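Local coordinates for protein Zn-dependent hydrolase, glyoxylase (Echinicola vietnamensis, PDB 6T5K) that probably hydrolyses beta-lactam antibiotics to substituted beta-amino acids, as a class B metallo-beta-lactamase whose active site holds two zinc ions, at residues G181-A186 against V204-I209; K185-G190 against D228-H233; F70-T75 against G107-F112; T99-D104 against H132-P137. One frame throughout, in Å; residues are numbered along the deposited sequence.

Contact 1 of 4, residues G181-A186 against V204-I209; sequences GCLIKA and VTVNKI. With ZN (zinc ion), chain H.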
loop_
_atom_site.group_PDB
_atom_site.type_symbol
_atom_site.label_atom_id
_atom_site.label_comp_id
_atom_site.label_asym_id
_atom_site.label_seq_id
_atom_site.Cartn_x
_atom_site.Cartn_y
_atom_site.Cartn_z
ATOM N N GLY A 181 -3.489 1.551 -2.555
ATOM C CA GLY A 181 -3.688 0.117 -2.476
ATOM C C GLY A 181 -4.691 -0.326 -3.525
ATOM O O GLY A 181 -4.921 0.370 -4.519
ATOM N N CYS A 182 -5.306 -1.493 -3.277
ATOM C CA CYS A 182 -6.115 -2.087 -4.333
ATOM C C CYS A 182 -7.452 -1.400 -4.505
ATOM O O CYS A 182 -8.186 -1.743 -5.439
ATOM C CB CYS A 182 -6.268 -3.564 -4.139
ATOM S SG CYS A 182 -4.648 -4.342 -4.003
ATOM N N LEU A 183 -7.777 -0.451 -3.617
ATOM C CA LEU A 183 -8.950 0.399 -3.783
ATOM C C LEU A 183 -8.798 1.342 -4.957
ATOM O O LEU A 183 -9.811 1.797 -5.501
ATOM C CB LEU A 183 -9.111 1.227 -2.504
ATOM C CG LEU A 183 -10.226 2.242 -2.334
ATOM C CD1 LEU A 183 -11.555 1.574 -2.368
ATOM C CD2 LEU A 183 -9.954 2.974 -1.024
ATOM N N ILE A 184 -7.564 1.681 -5.335
ATOM C CA ILE A 184 -7.308 2.587 -6.443
ATOM C C ILE A 184 -6.716 1.805 -7.604
ATOM O O ILE A 184 -5.764 1.038 -7.417
ATOM C CB ILE A 184 -6.396 3.756 -6.042
ATOM C CG1 ILE A 184 -7.008 4.535 -4.857
ATOM C CG2 ILE A 184 -6.101 4.645 -7.269
ATOM C CD1 ILE A 184 -8.420 5.025 -5.103
ATOM N N LYS A 185 -7.300 1.992 -8.793
ATOM C CA LYS A 185 -6.840 1.370 -10.025
ATOM C C LYS A 185 -5.881 2.265 -10.794
ATOM O O LYS A 185 -5.974 3.493 -10.755
ATOM C CB LYS A 185 -8.009 1.030 -10.944
ATOM C CG LYS A 185 -9.014 0.121 -10.296
ATOM C CD LYS A 185 -8.379 -1.172 -9.835
ATOM C CE LYS A 185 -9.457 -2.196 -9.414
ATOM N NZ LYS A 185 -8.886 -3.463 -8.986
ATOM N N ALA A 186 -4.926 1.630 -11.474
ATOM C CA ALA A 186 -4.108 2.341 -12.445
ATOM C C ALA A 186 -4.987 2.907 -13.550
ATOM O O ALA A 186 -6.050 2.364 -13.863
ATOM C CB ALA A 186 -3.068 1.396 -13.049
ATOM N N VAL A 204 -18.205 5.941 -3.920
ATOM C CA VAL A 204 -18.447 6.867 -2.820
ATOM C C VAL A 204 -17.184 7.020 -1.982
ATOM O O VAL A 204 -16.786 8.131 -1.624
ATOM C CB VAL A 204 -19.633 6.374 -1.969
ATOM C CG1 VAL A 204 -19.871 7.260 -0.738
ATOM C CG2 VAL A 204 -20.899 6.297 -2.817
ATOM N N THR A 205 -16.564 5.893 -1.619
ATOM C CA THR A 205 -15.300 5.914 -0.889
ATOM C C THR A 205 -14.227 6.683 -1.637
ATOM O O THR A 205 -13.528 7.518 -1.052
ATOM C CB THR A 205 -14.881 4.466 -0.673
ATOM O OG1 THR A 205 -15.906 3.830 0.105
ATOM C CG2 THR A 205 -13.522 4.380 0.012
ATOM N N VAL A 206 -14.090 6.424 -2.944
ATOM C CA VAL A 206 -13.042 7.107 -3.691
ATOM C C VAL A 206 -13.309 8.605 -3.780
ATOM O O VAL A 206 -12.377 9.412 -3.734
ATOM C CB VAL A 206 -12.786 6.439 -5.051
ATOM C CG1 VAL A 206 -11.776 7.240 -5.858
ATOM C CG2 VAL A 206 -12.274 5.026 -4.777
ATOM N N ASN A 207 -14.561 9.015 -3.944
ATOM C CA ASN A 207 -14.810 10.437 -3.980
ATOM C C ASN A 207 -14.462 11.084 -2.640
ATOM O O ASN A 207 -14.004 12.244 -2.614
ATOM C CB ASN A 207 -16.263 10.740 -4.338
ATOM C CG ASN A 207 -16.473 12.217 -4.669
ATOM O OD1 ASN A 207 -16.837 13.016 -3.813
ATOM N ND2 ASN A 207 -16.148 12.595 -5.896
ATOM N N LYS A 208 -14.668 10.363 -1.523
ATOM C CA LYS A 208 -14.291 10.935 -0.234
ATOM C C LYS A 208 -12.791 11.186 -0.209
ATOM O O LYS A 208 -12.316 12.203 0.315
ATOM C CB LYS A 208 -14.680 10.077 0.952
ATOM C CG LYS A 208 -16.161 10.003 1.134
ATOM C CD LYS A 208 -16.534 8.973 2.137
ATOM C CE LYS A 208 -15.930 9.288 3.437
ATOM N NZ LYS A 208 -16.010 8.127 4.401
ATOM N N ILE A 209 -12.014 10.260 -0.802
ATOM C CA ILE A 209 -10.552 10.389 -0.866
ATOM C C ILE A 209 -10.154 11.590 -1.716
ATOM O O ILE A 209 -9.320 12.406 -1.321
ATOM C CB ILE A 209 -9.922 9.091 -1.416
ATOM C CG1 ILE A 209 -10.154 7.946 -0.403
ATOM C CG2 ILE A 209 -8.413 9.248 -1.661
ATOM C CD1 ILE A 209 -9.872 6.581 -0.936
HETATM ZN ZN ZN H . -4.677 -6.279 -4.816
HETATM O O HOH W 1 -5.583 -7.797 -3.632
HETATM O O HOH W 2 -6.434 -5.981 -6.265
#

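Contact 2 of 4, residues K185-G190 against D228-H233; sequences KANGAG and DKTLLH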
loop_
_atom_site.group_PDB
_atom_site.type_symbol
_atom_site.label_atom_id
_atom_site.label_comp_id
_atom_site.label_asym_id
_atom_site.label_seq_id
_atom_site.Cartn_x
_atom_site.Cartn_y
_atom_site.Cartn_z
ATOM N N LYS A 185 -7.300 1.992 -8.793
ATOM C CA LYS A 185 -6.840 1.370 -10.025
ATOM C C LYS A 185 -5.881 2.265 -10.794
ATOM O O LYS A 185 -5.974 3.493 -10.755
ATOM C CB LYS A 185 -8.009 1.030 -10.944
ATOM C CG LYS A 185 -9.014 0.121 -10.296
ATOM C CD LYS A 185 -8.379 -1.172 -9.835
ATOM C CE LYS A 185 -9.457 -2.196 -9.414
ATOM N NZ LYS A 185 -8.886 -3.463 -8.986
ATOM N N ALA A 186 -4.926 1.630 -11.474
ATOM C CA ALA A 186 -4.108 2.341 -12.445
ATOM C C ALA A 186 -4.987 2.907 -13.550
ATOM O O ALA A 186 -6.050 2.364 -13.863
ATOM C CB ALA A 186 -3.068 1.396 -13.049
ATOM N N ASN A 187 -4.514 3.993 -14.164
ATOM C CA ASN A 187 -5.256 4.619 -15.248
ATOM C C ASN A 187 -5.483 3.604 -16.373
ATOM O O ASN A 187 -4.547 2.954 -16.847
ATOM C CB ASN A 187 -4.505 5.846 -15.776
ATOM C CG ASN A 187 -5.396 6.777 -16.579
ATOM O OD1 ASN A 187 -6.618 6.810 -16.400
ATOM N ND2 ASN A 187 -4.782 7.547 -17.459
ATOM N N GLY A 188 -6.739 3.455 -16.789
ATOM C CA GLY A 188 -7.092 2.541 -17.846
ATOM C C GLY A 188 -7.187 1.083 -17.431
ATOM O O GLY A 188 -7.489 0.237 -18.288
ATOM N N ALA A 189 -6.959 0.757 -16.156
ATOM C CA ALA A 189 -6.962 -0.637 -15.750
ATOM C C ALA A 189 -8.385 -1.158 -15.585
ATOM O O ALA A 189 -9.353 -0.401 -15.456
ATOM C CB ALA A 189 -6.229 -0.828 -14.431
ATOM N N GLY A 190 -8.497 -2.480 -15.596
ATOM C CA GLY A 190 -9.767 -3.129 -15.375
ATOM C C GLY A 190 -10.176 -3.128 -13.911
ATOM O O GLY A 190 -9.454 -2.668 -13.026
ATOM N N ASP A 228 -0.880 10.434 -11.219
ATOM C CA ASP A 228 -1.323 11.594 -10.455
ATOM C C ASP A 228 -2.789 11.436 -10.051
ATOM O O ASP A 228 -3.318 10.317 -10.027
ATOM C CB ASP A 228 -0.990 12.855 -11.253
ATOM C CG ASP A 228 -1.587 12.854 -12.632
ATOM O OD1 ASP A 228 -2.830 12.707 -12.709
ATOM O OD2 ASP A 228 -0.810 12.956 -13.639
ATOM N N LYS A 229 -3.442 12.565 -9.700
ATOM C CA LYS A 229 -4.831 12.524 -9.257
ATOM C C LYS A 229 -5.736 11.855 -10.281
ATOM O O LYS A 229 -6.812 11.379 -9.918
ATOM C CB LYS A 229 -5.363 13.946 -9.017
ATOM C CG LYS A 229 -5.124 14.512 -7.661
ATOM C CD LYS A 229 -5.705 15.918 -7.544
ATOM C CE LYS A 229 -4.814 16.995 -8.101
ATOM N NZ LYS A 229 -4.816 17.177 -9.564
ATOM N N THR A 230 -5.325 11.791 -11.549
ATOM C CA THR A 230 -6.093 11.082 -12.568
ATOM C C THR A 230 -6.568 9.725 -12.058
ATOM O O THR A 230 -7.680 9.292 -12.361
ATOM C CB THR A 230 -5.202 10.872 -13.796
ATOM O OG1 THR A 230 -4.826 12.141 -14.342
ATOM C CG2 THR A 230 -5.896 10.079 -14.865
ATOM N N LEU A 231 -5.711 9.005 -11.333
ATOM C CA LEU A 231 -6.076 7.648 -10.932
ATOM C C LEU A 231 -7.312 7.625 -10.056
ATOM O O LEU A 231 -8.108 6.675 -10.126
ATOM C CB LEU A 231 -4.933 6.971 -10.189
ATOM C CG LEU A 231 -3.911 6.262 -11.087
ATOM C CD1 LEU A 231 -3.226 7.268 -11.974
ATOM C CD2 LEU A 231 -2.860 5.525 -10.300
ATOM N N LEU A 232 -7.476 8.642 -9.205
ATOM C CA LEU A 232 -8.655 8.705 -8.353
ATOM C C LEU A 232 -9.900 8.921 -9.184
ATOM O O LEU A 232 -10.911 8.254 -8.972
ATOM C CB LEU A 232 -8.528 9.829 -7.336
ATOM C CG LEU A 232 -7.359 9.713 -6.361
ATOM C CD1 LEU A 232 -7.396 10.880 -5.328
ATOM C CD2 LEU A 232 -7.304 8.357 -5.644
ATOM N N HIS A 233 -9.835 9.847 -10.127
ATOM C CA HIS A 233 -10.977 10.122 -10.988
ATOM C C HIS A 233 -11.288 8.943 -11.886
ATOM O O HIS A 233 -12.462 8.603 -12.080
ATOM C CB HIS A 233 -10.695 11.380 -11.783
ATOM C CG HIS A 233 -10.458 12.574 -10.925
ATOM N ND1 HIS A 233 -9.565 13.569 -11.257
ATOM C CD2 HIS A 233 -10.973 12.913 -9.720
ATOM C CE1 HIS A 233 -9.575 14.493 -10.307
ATOM N NE2 HIS A 233 -10.406 14.104 -9.355
#

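Contact 3 of 4, residues F70-T75 against G107-F112; sequences FDTPST and GGLEAF. With EDO (1,2-ethanediol), chain F.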
loop_
_atom_site.group_PDB
_atom_site.type_symbol
_atom_site.label_atom_id
_atom_site.label_comp_id
_atom_site.label_asym_id
_atom_site.label_seq_id
_atom_site.Cartn_x
_atom_site.Cartn_y
_atom_site.Cartn_z
ATOM N N PHE A 70 4.121 0.151 3.595
ATOM C CA PHE A 70 2.721 -0.132 3.315
ATOM C C PHE A 70 2.673 -1.333 2.399
ATOM O O PHE A 70 3.195 -1.277 1.279
ATOM C CB PHE A 70 2.037 1.053 2.634
ATOM C CG PHE A 70 1.729 2.173 3.581
ATOM C CD1 PHE A 70 2.726 3.028 4.001
ATOM C CD2 PHE A 70 0.436 2.346 4.098
ATOM C CE1 PHE A 70 2.450 4.029 4.888
ATOM C CE2 PHE A 70 0.190 3.327 4.999
ATOM C CZ PHE A 70 1.190 4.193 5.364
ATOM N N ASP A 71 2.048 -2.398 2.895
ATOM C CA ASP A 71 1.891 -3.705 2.266
ATOM C C ASP A 71 3.198 -4.484 2.242
ATOM O O ASP A 71 4.290 -3.926 2.041
ATOM C CB ASP A 71 1.309 -3.629 0.860
ATOM C CG ASP A 71 -0.179 -3.334 0.846
ATOM O OD1 ASP A 71 -0.774 -3.092 1.916
ATOM O OD2 ASP A 71 -0.749 -3.328 -0.269
ATOM N N THR A 72 3.077 -5.759 2.460
ATOM C CA THR A 72 4.182 -6.658 2.184
ATOM C C THR A 72 4.052 -7.187 0.762
ATOM O O THR A 72 2.946 -7.233 0.210
ATOM C CB THR A 72 4.174 -7.856 3.134
ATOM O OG1 THR A 72 3.043 -8.698 2.880
ATOM C CG2 THR A 72 4.118 -7.413 4.574
ATOM N N PRO A 73 5.159 -7.578 0.144
ATOM C CA PRO A 73 5.061 -8.517 -0.977
ATOM C C PRO A 73 4.238 -9.743 -0.588
ATOM O O PRO A 73 4.035 -10.010 0.600
ATOM C CB PRO A 73 6.522 -8.868 -1.274
ATOM C CG PRO A 73 7.313 -7.661 -0.763
ATOM C CD PRO A 73 6.550 -7.233 0.475
ATOM N N SER A 74 3.735 -10.500 -1.562
ATOM C CA SER A 74 2.862 -11.631 -1.238
ATOM C C SER A 74 3.585 -12.721 -0.461
ATOM O O SER A 74 2.967 -13.444 0.337
ATOM C CB SER A 74 2.316 -12.259 -2.525
ATOM O OG SER A 74 1.357 -11.408 -3.130
ATOM N N THR A 75 4.866 -12.904 -0.718
ATOM C CA THR A 75 5.535 -14.057 -0.159
ATOM C C THR A 75 6.517 -13.628 0.918
ATOM O O THR A 75 7.001 -12.490 0.942
ATOM C CB THR A 75 6.295 -14.862 -1.210
ATOM O OG1 THR A 75 7.490 -14.170 -1.482
ATOM C CG2 THR A 75 5.511 -15.057 -2.506
ATOM N N GLY A 107 0.873 -11.086 3.256
ATOM C CA GLY A 107 1.433 -12.418 3.197
ATOM C C GLY A 107 2.789 -12.533 3.864
ATOM O O GLY A 107 3.160 -13.604 4.348
ATOM N N GLY A 108 3.537 -11.442 3.916
ATOM C CA GLY A 108 4.862 -11.465 4.502
ATOM C C GLY A 108 5.004 -10.865 5.883
ATOM O O GLY A 108 6.122 -10.558 6.307
ATOM N N LEU A 109 3.918 -10.749 6.640
ATOM C CA LEU A 109 4.032 -10.058 7.919
ATOM C C LEU A 109 4.996 -10.747 8.887
ATOM O O LEU A 109 5.608 -10.073 9.727
ATOM C CB LEU A 109 2.674 -9.931 8.583
ATOM C CG LEU A 109 1.785 -8.820 8.040
ATOM C CD1 LEU A 109 0.503 -8.841 8.836
ATOM C CD2 LEU A 109 2.445 -7.458 8.122
ATOM N N GLU A 110 5.129 -12.076 8.826
ATOM C CA GLU A 110 5.979 -12.726 9.821
ATOM C C GLU A 110 7.431 -12.260 9.706
ATOM O O GLU A 110 8.154 -12.231 10.713
ATOM C CB GLU A 110 5.884 -14.252 9.729
ATOM C CG GLU A 110 7.008 -14.991 10.453
ATOM C CD GLU A 110 7.061 -14.754 11.977
ATOM O OE1 GLU A 110 6.087 -14.248 12.579
ATOM O OE2 GLU A 110 8.095 -15.108 12.580
ATOM N N ALA A 111 7.875 -11.878 8.505
ATOM C CA ALA A 111 9.218 -11.337 8.364
ATOM C C ALA A 111 9.383 -10.046 9.160
ATOM O O ALA A 111 10.461 -9.763 9.682
ATOM C CB ALA A 111 9.545 -11.117 6.888
ATOM N N PHE A 112 8.334 -9.229 9.225
ATOM C CA PHE A 112 8.391 -8.030 10.049
ATOM C C PHE A 112 8.328 -8.394 11.522
ATOM O O PHE A 112 9.114 -7.885 12.334
ATOM C CB PHE A 112 7.242 -7.099 9.676
ATOM C CG PHE A 112 7.469 -6.347 8.406
ATOM C CD1 PHE A 112 7.144 -6.900 7.179
ATOM C CD2 PHE A 112 8.022 -5.081 8.431
ATOM C CE1 PHE A 112 7.354 -6.196 6.008
ATOM C CE2 PHE A 112 8.238 -4.390 7.264
ATOM C CZ PHE A 112 7.901 -4.957 6.054
HETATM C C1 EDO F . 1.355 -14.673 11.637
HETATM O O1 EDO F . 0.131 -14.176 12.253
HETATM C C2 EDO F . 2.503 -13.645 11.471
HETATM O O2 EDO F . 3.573 -13.656 12.489
#

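Contact 4 of 4, residues T99-D104 against H132-P137; sequences THFHLD and HDFPQP. With ZN (zinc ion), chain G; ZN (zinc ion), chain H; EDO (1,2-ethanediol), chain F.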
loop_
_atom_site.group_PDB
_atom_site.type_symbol
_atom_site.label_atom_id
_atom_site.label_comp_id
_atom_site.label_asym_id
_atom_site.label_seq_id
_atom_site.Cartn_x
_atom_site.Cartn_y
_atom_site.Cartn_z
ATOM N N THR A 99 -2.789 -2.856 4.121
ATOM C CA THR A 99 -3.885 -1.980 3.724
ATOM C C THR A 99 -5.209 -2.699 3.469
ATOM O O THR A 99 -6.228 -2.017 3.281
ATOM C CB THR A 99 -3.493 -1.065 2.551
ATOM O OG1 THR A 99 -3.183 -1.818 1.387
ATOM C CG2 THR A 99 -2.336 -0.141 2.941
ATOM N N HIS A 100 -5.224 -4.020 3.419
ATOM C CA HIS A 100 -6.440 -4.818 3.583
ATOM C C HIS A 100 -5.993 -6.242 3.879
ATOM O O HIS A 100 -4.796 -6.522 3.994
ATOM C CB HIS A 100 -7.467 -4.729 2.434
ATOM C CG HIS A 100 -6.982 -5.197 1.098
ATOM N ND1 HIS A 100 -6.239 -4.403 0.254
ATOM C CD2 HIS A 100 -7.205 -6.350 0.422
ATOM C CE1 HIS A 100 -5.973 -5.069 -0.859
ATOM N NE2 HIS A 100 -6.558 -6.246 -0.788
ATOM N N PHE A 101 -6.952 -7.141 4.026
ATOM C CA PHE A 101 -6.636 -8.473 4.547
ATOM C C PHE A 101 -6.073 -9.458 3.523
ATOM O O PHE A 101 -5.703 -10.568 3.913
ATOM C CB PHE A 101 -7.865 -9.095 5.225
ATOM C CG PHE A 101 -8.899 -9.645 4.274
ATOM C CD1 PHE A 101 -9.915 -8.822 3.774
ATOM C CD2 PHE A 101 -8.882 -10.992 3.912
ATOM C CE1 PHE A 101 -10.872 -9.333 2.923
ATOM C CE2 PHE A 101 -9.870 -11.513 3.066
ATOM C CZ PHE A 101 -10.849 -10.673 2.558
ATOM N N HIS A 102 -5.987 -9.104 2.243
ATOM C CA HIS A 102 -5.536 -10.062 1.239
ATOM C C HIS A 102 -4.015 -10.294 1.312
ATOM O O HIS A 102 -3.262 -9.533 1.907
ATOM C CB HIS A 102 -5.883 -9.570 -0.159
ATOM C CG HIS A 102 -7.328 -9.673 -0.509
ATOM N ND1 HIS A 102 -7.894 -8.933 -1.530
ATOM C CD2 HIS A 102 -8.320 -10.448 -0.010
ATOM C CE1 HIS A 102 -9.168 -9.250 -1.641
ATOM N NE2 HIS A 102 -9.454 -10.162 -0.728
ATOM N N LEU A 103 -3.555 -11.342 0.627
ATOM C CA LEU A 103 -2.149 -11.758 0.742
ATOM C C LEU A 103 -1.163 -10.796 0.079
ATOM O O LEU A 103 0.006 -10.757 0.487
ATOM C CB LEU A 103 -1.991 -13.194 0.238
ATOM C CG LEU A 103 -2.640 -14.243 1.153
ATOM C CD1 LEU A 103 -2.614 -15.584 0.441
ATOM C CD2 LEU A 103 -1.913 -14.361 2.494
ATOM N N ASP A 104 -1.592 -9.999 -0.895
ATOM C CA ASP A 104 -0.705 -8.984 -1.470
ATOM C C ASP A 104 -0.616 -7.732 -0.601
ATOM O O ASP A 104 -0.081 -6.701 -1.044
ATOM C CB ASP A 104 -1.098 -8.631 -2.922
ATOM C CG ASP A 104 -2.547 -8.150 -3.081
ATOM O OD1 ASP A 104 -3.448 -8.749 -2.435
ATOM O OD2 ASP A 104 -2.783 -7.190 -3.902
ATOM N N HIS A 132 -9.552 -15.883 7.669
ATOM C CA HIS A 132 -8.988 -16.496 6.468
ATOM C C HIS A 132 -7.732 -17.310 6.737
ATOM O O HIS A 132 -7.174 -17.885 5.793
ATOM C CB HIS A 132 -8.697 -15.423 5.412
ATOM C CG HIS A 132 -9.935 -14.895 4.767
ATOM N ND1 HIS A 132 -10.742 -13.942 5.363
ATOM C CD2 HIS A 132 -10.544 -15.228 3.604
ATOM C CE1 HIS A 132 -11.790 -13.710 4.585
ATOM N NE2 HIS A 132 -11.676 -14.453 3.503
ATOM N N ASP A 133 -7.278 -17.371 7.987
ATOM C CA ASP A 133 -6.035 -18.060 8.336
ATOM C C ASP A 133 -4.840 -17.456 7.595
ATOM O O ASP A 133 -3.928 -18.160 7.163
ATOM C CB ASP A 133 -6.145 -19.575 8.124
ATOM C CG ASP A 133 -5.026 -20.331 8.788
ATOM O OD1 ASP A 133 -4.601 -19.917 9.896
ATOM O OD2 ASP A 133 -4.575 -21.342 8.192
ATOM N N PHE A 134 -4.834 -16.130 7.468
ATOM C CA PHE A 134 -3.716 -15.384 6.915
ATOM C C PHE A 134 -2.896 -14.772 8.047
ATOM O O PHE A 134 -3.374 -14.639 9.182
ATOM C CB PHE A 134 -4.222 -14.222 6.035
ATOM C CG PHE A 134 -4.955 -14.633 4.789
ATOM C CD1 PHE A 134 -4.887 -15.916 4.290
ATOM C CD2 PHE A 134 -5.731 -13.692 4.100
ATOM C CE1 PHE A 134 -5.576 -16.250 3.138
ATOM C CE2 PHE A 134 -6.426 -14.031 2.956
ATOM C CZ PHE A 134 -6.343 -15.317 2.467
ATOM N N PRO A 135 -1.644 -14.388 7.780
ATOM C CA PRO A 135 -0.856 -13.670 8.795
ATOM C C PRO A 135 -1.623 -12.482 9.347
ATOM O O PRO A 135 -2.292 -11.752 8.615
ATOM C CB PRO A 135 0.397 -13.235 8.032
ATOM C CG PRO A 135 0.474 -14.271 6.897
ATOM C CD PRO A 135 -0.942 -14.464 6.492
ATOM N N GLN A 136 -1.565 -12.315 10.664
ATOM C CA GLN A 136 -2.436 -11.339 11.312
ATOM C C GLN A 136 -1.676 -10.081 11.692
ATOM O O GLN A 136 -0.692 -10.152 12.441
ATOM C CB GLN A 136 -3.054 -11.957 12.560
ATOM C CG GLN A 136 -4.190 -12.936 12.278
ATOM C CD GLN A 136 -4.720 -13.528 13.562
ATOM O OE1 GLN A 136 -5.015 -12.800 14.518
ATOM N NE2 GLN A 136 -4.831 -14.852 13.603
ATOM N N PRO A 137 -2.129 -8.907 11.268
ATOM C CA PRO A 137 -1.567 -7.669 11.817
ATOM C C PRO A 137 -1.765 -7.626 13.325
ATOM O O PRO A 137 -2.744 -8.142 13.868
ATOM C CB PRO A 137 -2.364 -6.568 11.102
ATOM C CG PRO A 137 -2.907 -7.235 9.871
ATOM C CD PRO A 137 -3.220 -8.634 10.328
HETATM ZN ZN ZN G . -7.010 -7.353 -2.463
HETATM ZN ZN ZN H . -4.677 -6.279 -4.816
HETATM C C1 EDO F . 1.355 -14.673 11.637
HETATM O O1 EDO F . 0.131 -14.176 12.253
HETATM C C2 EDO F . 2.503 -13.645 11.471
HETATM O O2 EDO F . 3.573 -13.656 12.489
HETATM O O HOH W 1 -5.583 -7.797 -3.632
HETATM O O HOH W 2 -6.434 -5.981 -6.265
#

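Contact 1 of 4, residues G181-A186 against V204-I209
The hydroxyl of Thr205 lies between two carbonyl oxygens, Glu161 O, its stronger partner, and Ala201 O, its single proton being shared or given to one at a time, while its methyl group meets Leu183. Leu183 CG stands anti to the backbone N (chi1 179°), which sets CG toward helix 201-212. Leu183 CD2 meets Ile209 CD1 tip to tip at 3.6 Å and lies 4.0 Å from Thr205 CG2, where the two side chains cross obliquely. Val206 takes up the next residue of the loop: its CG2 lies 3.9 Å from Ile184 CD1, with CG1 only slightly farther from the same methyl. No hydrogen bond joins the two segments, and the contact is held by branched aliphatic groups. Leu183 O is hydrogen-bonded to Trp202 NE1.

A type I turn from Gly181 to Ile184, closed by Ile184 N to Gly181 O at 3.1 Å, shapes the loop. Cys182, in the same turn, binds a zinc ion through SG at 2.1 Å; Asp104 and His223 complete the protein ligands of this Asp-Cys-His site. Leu183, packed against the helix, directly follows this metal ligand in sequence. Around the contact, Leu183 and Ile209 both touch Ile169 of strand 169-172, and Ile184 reaches Val219 of strand 218-221 and Leu232 of helix 230-239.

Contact 2 of 4, residues K185-G190 against D228-H233
Asn187 and Leu231 bring the two backbones nearest, their CA atoms 5.3 Å apart, where a type II turn from Ala186 to Ala189 meets the first turn of helix 230-239. The turn is closed by the bond from Ala189 N to Ala186 O, and Gly188 supplies its positive phi. Leu231 is the main side chain of the contact and lies against backbone: CG is 3.5 Å from Lys185 O, and CD2 is 4.0 Å from Ala186 CA. CG and, slightly farther, CD1 lie near Asn187 N. Leu231 also touches Val219 and Pro221 of strand 218-221, so the loop, that strand and the C-terminal helix 230-239 meet here. Farther out, the methyl of Thr230 crosses the carboxamide of Asn187. CG2 is 3.7 Å from Asn187 OD1 and almost as near to CG and ND2, because CG2 stands anti to the Thr230 backbone N and the hydroxyl is swung to the helix start.

There Asp228 OD1 is gripped twice by Thr230. It accepts the hydroxyl through its syn lone pair, OG1 to OD1 being 2.6 Å, and the backbone N through its anti lone pair, with an N-H...O angle of 163°. This caps the helix and probably favours the charged carboxylate, a modest effect at an exposed site. Lys185 N and Leu231 O are each hydrogen-bonded to Thr235 OG1, and Ala189 O to Tyr234 OH.

With no hydrogen bond between them, the segments meet through van der Waals contact, chiefly leucine on backbone, whereas polar ties between loop and helix come one turn later.

Contact 3 of 4, residues F70-T75 against G107-F112
Thr72 and Phe112 slide past each other in opposite directions, and the threonine methyl approaches the phenylalanine ring obliquely, CG2 lying 3.7 Å from CE1. Leu109 CD2 adds a second apolar neighbour to the same methyl at 3.9 Å. The ring itself is turned with Gly108 O in its plane at the edge. On Thr72 the hydroxyl branch does different work: OG1 stands between the backbone N and the carbonyl carbon (chi1 68°), facing the start of segment 107-112. It accepts from Gly108 N at 3.0 Å with an N-H...O angle of 163°, and donates to Pro73 O at 2.8 Å, the donor tilted from the carbonyl plane. One hydroxyl therefore both links the segments and braces its own loop.

The two glycines follow closely on the HxHxD zinc-binding motif of the metallo-beta-lactamase superfamily, His100, His102 and Asp104, and the loop they meet runs from strand 66-70 to helix 76-88. Ser74, in that loop, has its side chain about 4 Å from that of Asp104.

At Gly107 the backbones come very near: Gly107, without a side chain, lets its CA approach Ser74 O in a CA-H...O contact of 3.4 Å. Gly108 N and CA pack against Thr72 CB. Thr75 is the N-cap of helix 76-88, its OG1 hydrogen-bonded to Glu78 N. Phe112 and Leu109 both rest on Val96 of strand 92-98, and Phe112 also touches Thr79.

Contact 4 of 4, residues T99-D104 against H132-P137
Phe134 is sandwiched: Leu103 CD2 sits over one face of its ring in a CH-pi contact, 4.0 Å from the centroid and 19° off the normal, while His132 CB lies over the centre of the opposite face. At the edge, near the ring plane, Phe101 O comes within 3.1 Å of Phe134 CD2. That carbonyl oxygen is buried by the contact and has no hydrogen-bonding partner in the model; its nearest atoms across the contact are those of the ring edge. Phe101 also sends its ring against His132: CG lies between the backbone N and the carbonyl carbon (chi1 77°), on the side of the imidazole. Its CE2 stands over the centre of the imidazole, 3.3 Å from CE1, with the two planes inclined at 35°, an oblique pairing. The imidazole is fixed by a hydrogen bond from its ND1 to Leu128 O. One face of the Phe101 ring is covered near the rim by His102 CD2.

Phe101 and Leu103 fill the two variable positions of the HxHxD motif of the family. His100 NE2 and His102 ND1 bind one zinc ion, the latter at 2.0 Å, together with His163; Asp104 OD2 binds the second zinc ion at 2.3 Å. Water 1 bridges the metals and donates a hydrogen bond of 2.6 Å to Asp104 OD1. As a second-shell partner, Asp196 is hydrogen-bonded to His102 NE2.

Leu103, between the two ligands His102 and Asp104, crosses Phe134 at about a right angle and extends its CD2 to Pro135 CD at 4.1 Å. Phe134 and Pro135 also touch Leu106 of helix 103-106.

Contacts 1, 2 and 3 are buried, whereas contact 4 lies at the surface. Contacts 1 and 2 start from the same loop, share Lys185 and Ala186, and touch through Ile184 and Leu232; both lack hydrogen bonds between their segments, contact 1 being aliphatic and contact 2 packing leucine on backbone. Contacts 3 and 4, each with one segment on consecutive short helices, 109-114 and 103-106, meet where Asp71 OD1 and Thr99 OG1 probably hydrogen-bond. Contact 3 has a direct hydrogen bond between segments and close glycine packing, contact 4 aromatic rings. Contacts 1 and 4 meet at the metal centre, where Cys182 and Asp104 bind the same zinc ion, which also carries two waters.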